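Local atomic coordinates of 2OG-Fe dioxygenase family protein (Methylibium petroleiphilum, PDB entry 3PL0), a protein that probably acts as an oxygenase of the iron- and 2-oxoglutarate-dependent family with a cupin fold, although its substrate is not established. Residues R189-A194 with Q216-S221; Q22-L27 with T208-D213; M2-E7 with Q197-T202; D171-V176 with L212-V217. One frame throughout, in Å; residues are numbered along the deposited sequence.

In the fold
Four neighbouring contacts in and around the double-stranded beta-helix show how chemistry follows depth. Contacts 2 and 4 lie in the interior and share strand 209-213, which takes strand 24-27 along one edge and strand 172-181 along the other. Backbone bonds underlie both; contact 2 adds apolar packing, contact 4 a phenyl ring and a cluster of aspartates at a turn. Contact 1, partly buried, pairs strands 183-192 and 217-226, with an inward face of Val190 and the probable metal ligand His219, and an outer face with a salt bridge beside Phe191 and Ile218. Contact 3 lies at the surface, where the N-terminal loop rests on strand 198-201 without any hydrogen bond between the two segments.

Contact 1 (R189-A194 with Q216-S221); sequences RVFDAA and QVIHES
Arg189 opens an antiparallel ladder as a hydrogen-bonded pair with Glu220: its N donates to Glu220 O at 3.0 Å, from above the carbonyl plane. The side chains of this pair also meet. A bend at chi2 (92°) turns the arginine chain so that NH1 reaches Glu220 OE2 at 2.9 Å, a salt bridge lying in the guanidinium plane, with carboxylate and guanidinium only 19° apart. Glu187 takes the NE side of the same guanidinium. Val190, on the other face, sets CG1 against Val217 CB at 3.8 Å, and its non-hydrogen-bonded partner is His219. The His219 ring leads away from Val190 to Asp168, which its NE2 meets, and lies against His166; these residues match the His-X-Asp...His pattern of this superfamily's iron site. Phe191 returns to the face of Arg189: its N donates to Ile218 O at 2.9 Å, almost straight, its CB meets Ile218 CG1 at 4.0 Å, and its ring presents an edge to Glu220 OE2. An alanine at Glu220 removes the carboxylate, which would probably leave the Arg189 guanidinium less firmly oriented, held on the NE side by Glu187, and the Phe191 edge with less packing. Past the Asp192-Val217 pair, Ala193 N still donates to Gln216 O, while Asp192 OD1 accepts from Ala194 N in an Asx turn. The two faces thus differ in chemistry: valines pack inward beside the probable metal site, whereas the partly exposed face combines the Arg189-Glu220 salt bridge with Phe191-Ile218 apolar packing.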
# COMPACT_ATOMS: atom_id res chain seq x y z
N ARG A 189 -6.26 -0.46 -11.12
CA ARG A 189 -5.82 -1.29 -12.25
C ARG A 189 -4.43 -1.88 -12.01
O ARG A 189 -3.53 -1.18 -11.50
CB ARG A 189 -5.78 -0.47 -13.52
CG ARG A 189 -7.13 -0.16 -14.09
CD ARG A 189 -7.70 1.14 -13.61
NE ARG A 189 -8.85 1.58 -14.40
CZ ARG A 189 -8.74 2.30 -15.51
NH1 ARG A 189 -7.54 2.68 -15.94
NH2 ARG A 189 -9.81 2.68 -16.17
N VAL A 190 -4.26 -3.15 -12.40
CA VAL A 190 -2.97 -3.85 -12.34
C VAL A 190 -2.67 -4.36 -13.75
O VAL A 190 -3.57 -4.91 -14.39
CB VAL A 190 -3.02 -4.98 -11.35
CG1 VAL A 190 -1.62 -5.69 -11.27
CG2 VAL A 190 -3.38 -4.42 -10.00
N PHE A 191 -1.45 -4.09 -14.25
CA PHE A 191 -1.06 -4.57 -15.55
C PHE A 191 0.21 -5.40 -15.46
O PHE A 191 1.11 -5.06 -14.72
CB PHE A 191 -0.77 -3.39 -16.48
CG PHE A 191 -1.92 -2.46 -16.67
CD1 PHE A 191 -2.83 -2.67 -17.69
CD2 PHE A 191 -2.06 -1.35 -15.86
CE1 PHE A 191 -3.90 -1.81 -17.88
CE2 PHE A 191 -3.13 -0.46 -16.02
CZ PHE A 191 -4.06 -0.70 -17.05
N ASP A 192 0.29 -6.43 -16.27
CA ASP A 192 1.55 -7.10 -16.57
C ASP A 192 2.60 -6.07 -17.03
O ASP A 192 2.34 -5.29 -17.91
CB ASP A 192 1.33 -8.05 -17.74
CG ASP A 192 2.53 -8.97 -18.00
OD1 ASP A 192 3.58 -8.78 -17.37
OD2 ASP A 192 2.42 -9.86 -18.86
N ALA A 193 3.78 -6.07 -16.44
CA ALA A 193 4.75 -5.05 -16.80
C ALA A 193 5.34 -5.37 -18.13
O ALA A 193 5.90 -4.48 -18.72
CB ALA A 193 5.83 -4.92 -15.79
N ALA A 194 5.25 -6.62 -18.59
CA ALA A 194 5.91 -7.03 -19.84
C ALA A 194 4.95 -7.63 -20.85
O ALA A 194 5.33 -8.48 -21.63
CB ALA A 194 7.08 -8.02 -19.57
N GLN A 216 7.16 -7.27 -11.52
CA GLN A 216 6.41 -7.96 -12.58
C GLN A 216 5.14 -7.26 -13.04
O GLN A 216 4.65 -7.53 -14.11
CB GLN A 216 6.03 -9.33 -12.07
CG GLN A 216 7.22 -10.27 -11.98
CD GLN A 216 7.84 -10.52 -13.33
OE1 GLN A 216 7.13 -10.82 -14.30
NE2 GLN A 216 9.16 -10.38 -13.42
N VAL A 217 4.60 -6.37 -12.21
CA VAL A 217 3.37 -5.66 -12.53
C VAL A 217 3.56 -4.17 -12.23
O VAL A 217 4.52 -3.76 -11.51
CB VAL A 217 2.16 -6.23 -11.75
CG1 VAL A 217 1.94 -7.70 -12.10
CG2 VAL A 217 2.38 -6.04 -10.24
N ILE A 218 2.72 -3.38 -12.88
CA ILE A 218 2.55 -1.97 -12.57
C ILE A 218 1.09 -1.71 -12.21
O ILE A 218 0.21 -2.53 -12.50
CB ILE A 218 3.04 -1.04 -13.70
CG1 ILE A 218 2.26 -1.28 -15.02
CG2 ILE A 218 4.61 -1.18 -13.90
CD1 ILE A 218 2.67 -0.34 -16.13
N HIS A 219 0.81 -0.61 -11.54
CA HIS A 219 -0.54 -0.40 -11.05
C HIS A 219 -0.86 1.09 -10.93
O HIS A 219 0.01 1.96 -11.15
CB HIS A 219 -0.72 -1.15 -9.73
CG HIS A 219 0.08 -0.57 -8.60
ND1 HIS A 219 -0.47 0.26 -7.64
CD2 HIS A 219 1.40 -0.65 -8.32
CE1 HIS A 219 0.48 0.65 -6.80
NE2 HIS A 219 1.62 0.10 -7.19
N GLU A 220 -2.11 1.38 -10.63
CA GLU A 220 -2.61 2.76 -10.61
C GLU A 220 -3.96 2.70 -9.99
O GLU A 220 -4.52 1.62 -9.79
CB GLU A 220 -2.67 3.35 -12.04
CG GLU A 220 -3.71 2.67 -12.94
CD GLU A 220 -3.78 3.20 -14.33
OE1 GLU A 220 -2.75 3.66 -14.87
OE2 GLU A 220 -4.85 3.03 -14.94
N SER A 221 -4.53 3.87 -9.68
CA SER A 221 -5.94 3.89 -9.37
C SER A 221 -6.54 5.12 -9.97
O SER A 221 -5.88 6.15 -10.08
CB SER A 221 -6.22 3.82 -7.88
OG SER A 221 -5.74 4.96 -7.26

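Contact 2 (Q22-L27 with T208-D213); sequences QGFCVL and TVLLLD
Five backbone hydrogen bonds form the first shell, joining residues 23-27 to strand 209-213 in antiparallel register, so that strand 24-27 adds an edge strand to a sheet of the double-stranded beta-helix (cupin) fold. Leu211 N meets Cys25 O at 2.8 Å, nearly along the C=O axis, whereas Cys25 N approaches Leu211 O in the carbonyl plane, on a lone pair. Side chains sort onto two faces. On one, Leu211 CD1 sits against both Cys25 SG and Leu27 CD1, each at 3.8 Å; on the other, Phe24 lays CD2 obliquely on Leu210 CD1 at 3.9 Å. At the far end Val26 CG1, anti to its backbone N, crosses Thr208 CG2 at 3.6 Å. A second shell fixes the start of the strand. Gly23 leaves helix 12-22 with a positive phi of 84°, and the Gln22 side chain, extended at chi2, reaches forward past Gly23 so that NE2 donates to Phe24 O at 3.0 Å. The same NE2 lies over one face of the Phe24 ring, 3.4 Å above its plane and offset toward the rim, and OE1 accepts from His3 N. Farther out, Leu211 is packed by Leu127, Leu130 and Phe131 of helix 118-134, Val190 of strand 183-192 touches Phe24, Leu210 and Leu212, and strand 172-181 continues the sheet beyond strand 209-213.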
# COMPACT_ATOMS: atom_id res chain seq x y z
N GLN A 22 1.02 -14.53 -12.06
CA GLN A 22 0.53 -13.29 -12.63
C GLN A 22 1.05 -12.01 -11.95
O GLN A 22 0.70 -10.90 -12.37
CB GLN A 22 -1.01 -13.28 -12.60
CG GLN A 22 -1.65 -13.35 -11.20
CD GLN A 22 -3.16 -13.32 -11.24
OE1 GLN A 22 -3.78 -13.82 -12.21
NE2 GLN A 22 -3.79 -12.77 -10.18
N GLY A 23 1.79 -12.15 -10.86
CA GLY A 23 2.47 -11.05 -10.25
C GLY A 23 1.63 -10.22 -9.30
O GLY A 23 2.10 -9.19 -8.79
N PHE A 24 0.40 -10.66 -9.03
CA PHE A 24 -0.42 -9.99 -8.00
C PHE A 24 -1.47 -10.96 -7.51
O PHE A 24 -1.74 -11.99 -8.14
CB PHE A 24 -1.10 -8.72 -8.50
CG PHE A 24 -2.29 -8.97 -9.41
CD1 PHE A 24 -2.11 -9.33 -10.74
CD2 PHE A 24 -3.58 -8.88 -8.92
CE1 PHE A 24 -3.19 -9.59 -11.55
CE2 PHE A 24 -4.69 -9.16 -9.76
CZ PHE A 24 -4.48 -9.50 -11.05
N CYS A 25 -2.06 -10.64 -6.39
CA CYS A 25 -3.27 -11.30 -5.98
C CYS A 25 -4.01 -10.41 -4.99
O CYS A 25 -3.41 -9.52 -4.37
CB CYS A 25 -2.98 -12.66 -5.37
SG CYS A 25 -2.13 -12.59 -3.79
N VAL A 26 -5.30 -10.69 -4.83
CA VAL A 26 -6.13 -9.99 -3.88
C VAL A 26 -6.49 -10.92 -2.73
O VAL A 26 -6.95 -12.02 -2.98
CB VAL A 26 -7.40 -9.53 -4.58
CG1 VAL A 26 -8.40 -8.83 -3.57
CG2 VAL A 26 -7.04 -8.60 -5.78
N LEU A 27 -6.29 -10.48 -1.48
CA LEU A 27 -6.77 -11.21 -0.31
C LEU A 27 -8.06 -10.52 0.17
O LEU A 27 -8.06 -9.31 0.47
CB LEU A 27 -5.74 -11.17 0.83
CG LEU A 27 -4.32 -11.64 0.50
CD1 LEU A 27 -3.48 -11.50 1.75
CD2 LEU A 27 -4.32 -13.12 0.01
N THR A 208 -9.47 -5.48 2.63
CA THR A 208 -9.12 -6.14 1.41
C THR A 208 -7.68 -5.71 1.09
O THR A 208 -7.36 -4.52 1.20
CB THR A 208 -10.06 -5.80 0.22
OG1 THR A 208 -11.43 -6.08 0.59
CG2 THR A 208 -9.66 -6.66 -1.01
N VAL A 209 -6.83 -6.67 0.74
CA VAL A 209 -5.42 -6.40 0.42
C VAL A 209 -4.98 -6.82 -0.99
O VAL A 209 -5.20 -7.92 -1.43
CB VAL A 209 -4.51 -7.01 1.47
CG1 VAL A 209 -3.09 -6.55 1.22
CG2 VAL A 209 -5.00 -6.58 2.85
N LEU A 210 -4.33 -5.89 -1.70
CA LEU A 210 -3.75 -6.17 -2.99
C LEU A 210 -2.27 -6.39 -2.77
O LEU A 210 -1.57 -5.48 -2.35
CB LEU A 210 -3.96 -4.99 -3.94
CG LEU A 210 -3.23 -4.98 -5.30
CD1 LEU A 210 -3.68 -6.18 -6.12
CD2 LEU A 210 -3.50 -3.66 -6.03
N LEU A 211 -1.80 -7.59 -3.10
CA LEU A 211 -0.39 -7.97 -3.08
C LEU A 211 0.18 -7.83 -4.48
O LEU A 211 -0.47 -8.29 -5.45
CB LEU A 211 -0.21 -9.40 -2.57
CG LEU A 211 -0.80 -9.69 -1.16
CD1 LEU A 211 -0.56 -11.12 -0.69
CD2 LEU A 211 -0.30 -8.64 -0.09
N LEU A 212 1.34 -7.18 -4.61
CA LEU A 212 1.98 -6.91 -5.90
C LEU A 212 3.47 -7.33 -5.88
O LEU A 212 4.20 -7.04 -4.95
CB LEU A 212 1.96 -5.40 -6.23
CG LEU A 212 0.61 -4.68 -6.28
CD1 LEU A 212 0.80 -3.15 -6.23
CD2 LEU A 212 -0.19 -5.08 -7.55
N ASP A 213 3.91 -8.02 -6.92
CA ASP A 213 5.33 -8.23 -7.18
C ASP A 213 5.74 -7.04 -8.01
O ASP A 213 5.47 -6.93 -9.23
CB ASP A 213 5.54 -9.53 -7.92
CG ASP A 213 6.99 -9.78 -8.29
OD1 ASP A 213 7.85 -8.87 -8.21
OD2 ASP A 213 7.25 -10.92 -8.69

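Contact 3 (M2-E7 with Q197-T202); sequences MHVDIE and QGVRFT
Met2, Val199 and Val4 make the tight part of this surface contact, in which the N-terminal loop runs in nearly the same direction as strand 198-201 and packs on this edge strand of the three-stranded antiparallel sheet 198-201/183-192/217-226. Met2, present as selenomethionine, bends at chi3 (-55°) so that its terminal CE turns onto Gly198 CA at 3.6 Å and touches Val199 CG1 at 3.7 Å. Val4 divides the work between its two methyl groups. CG1, anti to the backbone N, comes obliquely onto the root of the Phe201 ring, 3.8 Å from CG, while CG2 slides past Val199 and lies 3.9 Å from its CB. Val199 CG2 in turn sits in plane at the ring's edge, so loop and strand both help to hold this buried phenyl group. An alanine here, without CG1 and CG2, would probably leave Phe201 and Val199 less well packed from the loop side. The looser side is made by Ile6, whose CD1 stands 4.1 Å from Phe201 CD2 and 3.9 Å from Thr202 O, and by exposed Gln197, which flanks Met2 with OE1 lying 3.7 Å from its CG as packing and not as a bond. Phe24 backs both Met2 and Val199, and Arg18 of helix 12-22 pairs with Asp5. No hydrogen bond links the two segments: adhesion depends on fitted apolar surfaces, with the loop's polar ties directed to helix 12-22 instead.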
# COMPACT_ATOMS: atom_id res chain seq x y z
N MSE A 2 -6.63 -12.49 -16.14
CA MSE A 2 -5.95 -12.66 -14.85
C MSE A 2 -6.97 -12.77 -13.70
O MSE A 2 -8.14 -12.36 -13.84
CB MSE A 2 -4.94 -11.52 -14.66
CG MSE A 2 -3.86 -11.57 -15.72
SE MSE A 2 -2.45 -10.26 -15.47
CE MSE A 2 -3.54 -8.73 -15.40
N HIS A 3 -6.56 -13.39 -12.59
CA HIS A 3 -7.48 -13.67 -11.49
C HIS A 3 -7.57 -12.50 -10.53
O HIS A 3 -6.54 -12.05 -10.05
CB HIS A 3 -7.01 -14.89 -10.69
CG HIS A 3 -7.09 -16.18 -11.45
ND1 HIS A 3 -8.24 -16.94 -11.51
CD2 HIS A 3 -6.16 -16.83 -12.19
CE1 HIS A 3 -8.01 -18.01 -12.24
NE2 HIS A 3 -6.76 -17.98 -12.67
N VAL A 4 -8.80 -12.04 -10.25
CA VAL A 4 -9.04 -11.03 -9.27
C VAL A 4 -9.85 -11.73 -8.20
O VAL A 4 -11.07 -11.90 -8.36
CB VAL A 4 -9.86 -9.89 -9.88
CG1 VAL A 4 -10.16 -8.81 -8.79
CG2 VAL A 4 -9.11 -9.26 -11.01
N ASP A 5 -9.18 -12.15 -7.12
CA ASP A 5 -9.80 -13.05 -6.13
C ASP A 5 -10.47 -12.22 -5.05
O ASP A 5 -10.13 -12.32 -3.87
CB ASP A 5 -8.76 -14.02 -5.55
CG ASP A 5 -8.18 -14.93 -6.63
OD1 ASP A 5 -8.90 -15.85 -7.02
OD2 ASP A 5 -7.04 -14.66 -7.14
N ILE A 6 -11.44 -11.40 -5.48
CA ILE A 6 -11.98 -10.34 -4.61
C ILE A 6 -13.25 -10.81 -3.91
O ILE A 6 -13.75 -10.13 -3.03
CB ILE A 6 -12.18 -9.03 -5.39
CG1 ILE A 6 -12.41 -7.84 -4.44
CG2 ILE A 6 -13.30 -9.17 -6.42
CD1 ILE A 6 -12.02 -6.51 -5.07
N GLU A 7 -13.72 -12.01 -4.25
CA GLU A 7 -14.91 -12.61 -3.63
C GLU A 7 -14.56 -13.79 -2.71
O GLU A 7 -15.09 -13.90 -1.60
CB GLU A 7 -15.90 -13.05 -4.72
CG GLU A 7 -16.20 -11.98 -5.79
CD GLU A 7 -17.54 -12.18 -6.50
OE1 GLU A 7 -17.73 -13.23 -7.15
OE2 GLU A 7 -18.40 -11.26 -6.42
N GLN A 197 -1.68 -7.60 -20.86
CA GLN A 197 -2.83 -7.91 -20.01
C GLN A 197 -2.94 -6.95 -18.83
O GLN A 197 -1.93 -6.52 -18.21
CB GLN A 197 -2.84 -9.35 -19.51
CG GLN A 197 -3.05 -10.44 -20.57
CD GLN A 197 -3.26 -11.79 -19.89
OE1 GLN A 197 -2.44 -12.22 -19.08
NE2 GLN A 197 -4.36 -12.44 -20.20
N GLY A 198 -4.19 -6.63 -18.51
CA GLY A 198 -4.53 -5.85 -17.33
C GLY A 198 -5.88 -6.23 -16.74
O GLY A 198 -6.70 -6.89 -17.39
N VAL A 199 -6.07 -5.82 -15.49
CA VAL A 199 -7.36 -5.93 -14.77
C VAL A 199 -7.76 -4.63 -14.08
O VAL A 199 -6.91 -3.83 -13.70
CB VAL A 199 -7.32 -7.08 -13.76
CG1 VAL A 199 -7.16 -8.43 -14.51
CG2 VAL A 199 -6.21 -6.85 -12.71
N ARG A 200 -9.07 -4.40 -13.96
CA ARG A 200 -9.65 -3.32 -13.18
C ARG A 200 -10.61 -3.86 -12.14
O ARG A 200 -11.34 -4.80 -12.38
CB ARG A 200 -10.42 -2.31 -14.02
CG ARG A 200 -11.70 -2.81 -14.70
CD ARG A 200 -12.23 -1.72 -15.57
NE ARG A 200 -13.47 -2.12 -16.19
CZ ARG A 200 -14.68 -1.65 -15.87
NH1 ARG A 200 -14.80 -0.72 -14.93
NH2 ARG A 200 -15.76 -2.10 -16.51
N PHE A 201 -10.54 -3.30 -10.94
CA PHE A 201 -11.46 -3.70 -9.90
C PHE A 201 -11.47 -2.60 -8.84
O PHE A 201 -10.52 -1.85 -8.71
CB PHE A 201 -11.03 -5.04 -9.29
CG PHE A 201 -9.61 -5.07 -8.83
CD1 PHE A 201 -8.60 -5.46 -9.70
CD2 PHE A 201 -9.27 -4.71 -7.54
CE1 PHE A 201 -7.29 -5.46 -9.27
CE2 PHE A 201 -7.99 -4.73 -7.10
CZ PHE A 201 -6.98 -5.07 -7.96
N THR A 202 -12.56 -2.48 -8.09
CA THR A 202 -12.67 -1.46 -7.08
C THR A 202 -12.64 -2.10 -5.72
O THR A 202 -13.49 -2.94 -5.42
CB THR A 202 -13.96 -0.66 -7.25
OG1 THR A 202 -13.96 -0.05 -8.54
CG2 THR A 202 -14.07 0.41 -6.18

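Contact 4 (D171-V176 with L212-V217); sequences DFVAVV and LDDQQV
The double-stranded beta-helix brings strand 172-181 alongside strand 209-213 here, just where the latter gives way to the turn into strand 217-226. Backbone hydrogen bonds come first. Val173 and Leu212 form a hydrogen-bonded antiparallel pair: Val173 N meets Leu212 O in the carbonyl plane, on a lone pair, and Leu212 N returns to Val173 O at 2.7 Å, nearly along the C=O axis. Beyond this pair Asp214 N donates to Asp171 O at 2.9 Å in a bent bond of 138° from above the carbonyl plane. Asp171 and Phe172 both face Tyr245 of the neighbouring strand 237-246, a classic beta bulge. Side-chain packing is divided by face. The Phe172 ring, its CG beside the backbone N, directs an edge at Leu212 O, and its CE1 comes 3.9 Å from Asp213 CG; Phe131 stacks on the same ring. On the opposite face the packing is apolar, Val173 CB resting 4.1 Å from Leu212 CD1. Polar side chains gather at the turn, largely with partners beyond the two segments. Arg135 forms a salt bridge with Asp213 OD2, Asp214 OD2 accepts from Val170 N and OD1 from Asp168 N, and Asp171 OD2 accepts from Ser247 N. Such donors would probably favour ionised carboxylates despite their crowding. The turn is also closed from within, as Asp213 O receives both Gln216 N and Val217 N. Asp213 OD1 completes an Asx turn, accepting Gln215 N at 3.0 Å from above the carboxylate plane.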
# COMPACT_ATOMS: atom_id res chain seq x y z
N ASP A 171 10.72 -4.52 -3.98
CA ASP A 171 10.48 -5.91 -4.37
C ASP A 171 8.98 -6.27 -4.40
O ASP A 171 8.50 -6.85 -5.38
CB ASP A 171 11.20 -6.85 -3.45
CG ASP A 171 12.69 -6.92 -3.76
OD1 ASP A 171 13.07 -7.76 -4.60
OD2 ASP A 171 13.44 -6.07 -3.23
N PHE A 172 8.28 -5.99 -3.32
CA PHE A 172 6.85 -6.29 -3.17
C PHE A 172 6.13 -5.14 -2.51
O PHE A 172 6.72 -4.38 -1.71
CB PHE A 172 6.62 -7.55 -2.34
CG PHE A 172 7.20 -8.77 -2.96
CD1 PHE A 172 6.51 -9.46 -3.92
CD2 PHE A 172 8.47 -9.21 -2.60
CE1 PHE A 172 7.06 -10.57 -4.51
CE2 PHE A 172 9.03 -10.30 -3.19
CZ PHE A 172 8.33 -11.00 -4.14
N VAL A 173 4.86 -4.96 -2.93
CA VAL A 173 3.97 -3.98 -2.36
C VAL A 173 2.66 -4.60 -1.90
O VAL A 173 2.13 -5.54 -2.56
CB VAL A 173 3.70 -2.85 -3.34
CG1 VAL A 173 2.74 -1.83 -2.70
CG2 VAL A 173 5.04 -2.17 -3.74
N ALA A 174 2.16 -4.13 -0.76
CA ALA A 174 0.79 -4.43 -0.35
C ALA A 174 0.04 -3.14 -0.25
O ALA A 174 0.47 -2.22 0.45
CB ALA A 174 0.74 -5.12 1.00
N VAL A 175 -1.07 -3.06 -0.96
CA VAL A 175 -2.03 -1.96 -0.80
C VAL A 175 -3.22 -2.48 0.01
O VAL A 175 -3.98 -3.34 -0.46
CB VAL A 175 -2.54 -1.46 -2.14
CG1 VAL A 175 -3.54 -0.28 -1.92
CG2 VAL A 175 -1.37 -1.01 -3.05
N VAL A 176 -3.41 -1.94 1.20
CA VAL A 176 -4.49 -2.39 2.10
C VAL A 176 -5.60 -1.35 1.95
O VAL A 176 -5.34 -0.15 2.10
CB VAL A 176 -4.05 -2.45 3.56
CG1 VAL A 176 -5.22 -2.94 4.43
CG2 VAL A 176 -2.82 -3.32 3.71
N LEU A 212 1.34 -7.18 -4.61
CA LEU A 212 1.98 -6.91 -5.90
C LEU A 212 3.47 -7.33 -5.88
O LEU A 212 4.20 -7.04 -4.95
CB LEU A 212 1.96 -5.40 -6.23
CG LEU A 212 0.61 -4.68 -6.28
CD1 LEU A 212 0.80 -3.15 -6.23
CD2 LEU A 212 -0.19 -5.08 -7.55
N ASP A 213 3.91 -8.02 -6.92
CA ASP A 213 5.33 -8.23 -7.18
C ASP A 213 5.74 -7.04 -8.01
O ASP A 213 5.47 -6.93 -9.23
CB ASP A 213 5.54 -9.53 -7.92
CG ASP A 213 6.99 -9.78 -8.29
OD1 ASP A 213 7.85 -8.87 -8.21
OD2 ASP A 213 7.25 -10.92 -8.69
N ASP A 214 6.42 -6.14 -7.34
CA ASP A 214 6.77 -4.86 -7.93
C ASP A 214 7.72 -4.95 -9.12
O ASP A 214 7.92 -3.98 -9.84
CB ASP A 214 7.37 -3.95 -6.87
CG ASP A 214 7.33 -2.52 -7.26
OD1 ASP A 214 6.21 -2.00 -7.52
OD2 ASP A 214 8.42 -1.91 -7.34
N GLN A 215 8.33 -6.11 -9.33
CA GLN A 215 9.19 -6.33 -10.50
C GLN A 215 8.43 -6.93 -11.70
O GLN A 215 8.99 -7.09 -12.76
CB GLN A 215 10.40 -7.23 -10.12
CG GLN A 215 11.32 -6.55 -9.06
CD GLN A 215 12.54 -7.39 -8.68
OE1 GLN A 215 12.76 -8.48 -9.21
NE2 GLN A 215 13.32 -6.88 -7.76
N GLN A 216 7.16 -7.27 -11.52
CA GLN A 216 6.41 -7.96 -12.58
C GLN A 216 5.14 -7.26 -13.04
O GLN A 216 4.65 -7.53 -14.11
CB GLN A 216 6.03 -9.33 -12.07
CG GLN A 216 7.22 -10.27 -11.98
CD GLN A 216 7.84 -10.52 -13.33
OE1 GLN A 216 7.13 -10.82 -14.30
NE2 GLN A 216 9.16 -10.38 -13.42
N VAL A 217 4.60 -6.37 -12.21
CA VAL A 217 3.37 -5.66 -12.53
C VAL A 217 3.56 -4.17 -12.23
O VAL A 217 4.52 -3.76 -11.51
CB VAL A 217 2.16 -6.23 -11.75
CG1 VAL A 217 1.94 -7.70 -12.10
CG2 VAL A 217 2.38 -6.04 -10.24